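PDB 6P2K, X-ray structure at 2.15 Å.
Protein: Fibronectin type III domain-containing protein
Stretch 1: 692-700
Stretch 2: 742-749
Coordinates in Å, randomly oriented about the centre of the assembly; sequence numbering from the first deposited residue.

Stretch 1 (692-700) GKGGSAGAG
Stretch 2 742-749: GMTSSRFI

Two segments of one chain, at least 48 residues apart wherever they touch, run side by side and bury 458 Å² between them. Strand 697-699 and strand 745-749 point nearly the same way, their axes 15° apart and 6.5 Å at closest approach. The backbones draw nearest just before strand 697-699, at the start of strand 745-749: the CA atoms of Gly694 and Thr744 lie 4.4 Å apart, those of Gly695 and Ser745 3.7 Å, whereas those of Ala699 and Phe748 are separated by 6.5 Å, leaving room for side chains.

Stretch 2 opens in extended form at Gly742 (phi/psi -62/143) and Met743 (-134/140). Met743 lays its CB sideways and carries its m, t, t side chain away from stretch 1. Its O crowds the Lys693-Gly694 turn, 3.0 Å from Gly694 O. These two acceptors cannot bond each other; water 1 lies at the junction, accepting from Lys693 N (3.2 Å) and Met743 N (3.1 Å) and able to donate to Gly694 O (2.9 Å).

Thr744 (-97/-26, chi1 p) turns the chain. Its CA makes a nearly straight CA-H...O contact with Lys693 O at 3.5 Å, and its O accepts a weak hydrogen bond from Gly695 N (3.4 Å, 124°). Lys693 (-101/8) starts toward stretch 2, its CB 4.3 Å from Thr744 CG2, but its end leads away. Glycine suits both facing positions. At Gly694 (115/-151) a CB would sit 2.6 Å from Thr744 O, and the backbone angles alone call for glycine; at Gly695 (82/13) it would fall 2.3 Å from Met743 CB, and positive phi itself favours glycine.

The strand then alternates. Ser745 (-158/149, chi1 p) points away, its hydroxyl satisfied elsewhere in the structure. Ser746 (-141/142, chi1 m) points toward stretch 1, and its OG donates a short hydrogen bond to Gly695 O, 2.6 Å away. A small polar side chain suits this buried position because it reaches the carbonyl directly. Water 2 accepts from Ser746 N (3.1 Å), within donating reach of Ser696 O (2.6 Å; Ser696 -86/150). Ala697 (-157/158) directs its methyl toward the strand, with CB 3.3 Å from Ser746 O; the small side chain fits this narrow gap.

Arg747 (-138/138; m, t, t) points away. Phe748 (-87/120, chi1 m, chi2 -80°) turns toward stretch 1, which covers 72 Å² of it. Past Gly698 (-143/139), Ala699 (-166/138) sets CB 3.8 Å from Phe748 CD2; Ala697 CB lies 4.0 Å from Phe748 CE2, so two methyls pack against one ring, while Ala697 O approaches its edge, 4.0 Å from Phe748 CE2. Ile749 (-134/131; m, t) continues beyond reach.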

# COMPACT_ATOMS: atom_id res chain seq x y z
N GLY B 692 -43.15 30.48 0.99
CA GLY B 692 -42.08 29.82 0.25
C GLY B 692 -41.63 28.58 0.98
O GLY B 692 -41.99 28.34 2.13
N LYS B 693 -40.84 27.77 0.27
CA LYS B 693 -40.21 26.59 0.83
C LYS B 693 -38.75 26.86 1.17
O LYS B 693 -38.02 25.92 1.53
CB LYS B 693 -40.32 25.41 -0.13
CG LYS B 693 -41.55 24.55 0.09
CD LYS B 693 -41.45 23.77 1.39
CE LYS B 693 -41.87 22.32 1.19
NZ LYS B 693 -41.50 21.47 2.36
N GLY B 694 -38.31 28.12 1.05
CA GLY B 694 -36.92 28.47 1.13
C GLY B 694 -36.43 29.02 -0.20
O GLY B 694 -37.20 29.61 -0.97
N GLY B 695 -35.14 28.81 -0.47
CA GLY B 695 -34.54 29.18 -1.74
C GLY B 695 -34.14 30.63 -1.88
O GLY B 695 -33.88 31.07 -3.01
N SER B 696 -34.10 31.39 -0.80
CA SER B 696 -33.57 32.74 -0.84
C SER B 696 -32.06 32.71 -0.62
O SER B 696 -31.53 31.83 0.05
CB SER B 696 -34.23 33.63 0.22
OG SER B 696 -33.63 33.44 1.48
N ALA B 697 -31.37 33.68 -1.22
CA ALA B 697 -29.92 33.71 -1.13
C ALA B 697 -29.42 35.13 -1.37
O ALA B 697 -30.10 35.96 -1.98
CB ALA B 697 -29.28 32.74 -2.13
N GLY B 698 -28.21 35.38 -0.89
CA GLY B 698 -27.54 36.64 -1.11
C GLY B 698 -26.06 36.46 -1.31
O GLY B 698 -25.42 35.65 -0.63
N ALA B 699 -25.49 37.20 -2.26
CA ALA B 699 -24.06 37.19 -2.53
C ALA B 699 -23.73 38.38 -3.41
O ALA B 699 -24.48 38.68 -4.35
CB ALA B 699 -23.62 35.88 -3.20
N GLY B 700 -22.63 39.06 -3.10
CA GLY B 700 -22.24 40.22 -3.89
C GLY B 700 -23.35 41.26 -3.90
O GLY B 700 -23.90 41.64 -2.86
N GLY B 742 -40.89 26.66 -7.22
CA GLY B 742 -40.70 26.61 -5.78
C GLY B 742 -39.31 26.09 -5.45
O GLY B 742 -38.78 25.22 -6.14
N MET B 743 -38.71 26.65 -4.40
CA MET B 743 -37.31 26.37 -4.10
C MET B 743 -37.12 26.07 -2.62
O MET B 743 -37.72 26.72 -1.76
CB MET B 743 -36.42 27.54 -4.50
CG MET B 743 -36.33 27.75 -6.00
SD MET B 743 -35.42 29.23 -6.42
CE MET B 743 -35.43 29.13 -8.21
N THR B 744 -36.27 25.09 -2.33
CA THR B 744 -35.84 24.80 -0.97
C THR B 744 -34.50 25.43 -0.63
O THR B 744 -34.25 25.70 0.55
CB THR B 744 -35.74 23.28 -0.75
OG1 THR B 744 -34.98 22.69 -1.81
CG2 THR B 744 -37.13 22.65 -0.72
N SER B 745 -33.65 25.68 -1.62
CA SER B 745 -32.33 26.25 -1.37
C SER B 745 -31.83 26.92 -2.65
O SER B 745 -32.16 26.49 -3.76
CB SER B 745 -31.33 25.19 -0.92
OG SER B 745 -30.89 24.41 -2.02
N SER B 746 -31.04 27.97 -2.47
CA SER B 746 -30.34 28.62 -3.57
C SER B 746 -28.95 29.03 -3.13
O SER B 746 -28.75 29.45 -1.98
CB SER B 746 -31.11 29.85 -4.09
OG SER B 746 -32.42 29.51 -4.51
N ARG B 747 -27.98 28.89 -4.03
CA ARG B 747 -26.61 29.32 -3.79
C ARG B 747 -26.08 30.00 -5.05
O ARG B 747 -26.32 29.52 -6.16
CB ARG B 747 -25.69 28.15 -3.42
CG ARG B 747 -25.97 27.49 -2.08
CD ARG B 747 -24.84 26.55 -1.70
NE ARG B 747 -25.24 25.58 -0.69
CZ ARG B 747 -25.12 25.77 0.62
NH1 ARG B 747 -24.61 26.91 1.08
NH2 ARG B 747 -25.51 24.83 1.47
N PHE B 748 -25.38 31.10 -4.87
CA PHE B 748 -24.66 31.73 -5.96
C PHE B 748 -23.28 31.10 -6.05
O PHE B 748 -22.50 31.15 -5.09
CB PHE B 748 -24.55 33.24 -5.76
CG PHE B 748 -25.85 33.97 -5.97
CD1 PHE B 748 -26.29 34.27 -7.25
CD2 PHE B 748 -26.63 34.35 -4.90
CE1 PHE B 748 -27.48 34.94 -7.45
CE2 PHE B 748 -27.83 35.02 -5.09
CZ PHE B 748 -28.25 35.31 -6.37
N ILE B 749 -22.97 30.50 -7.20
CA ILE B 749 -21.78 29.68 -7.36
C ILE B 749 -21.10 30.05 -8.66
O ILE B 749 -21.76 30.14 -9.71
CB ILE B 749 -22.13 28.17 -7.33
CG1 ILE B 749 -22.70 27.79 -5.97
CG2 ILE B 749 -20.90 27.33 -7.65
CD1 ILE B 749 -23.03 26.34 -5.83
O HOH W 1 -39.58 28.85 -2.42
O HOH W 2 -31.69 29.23 0.24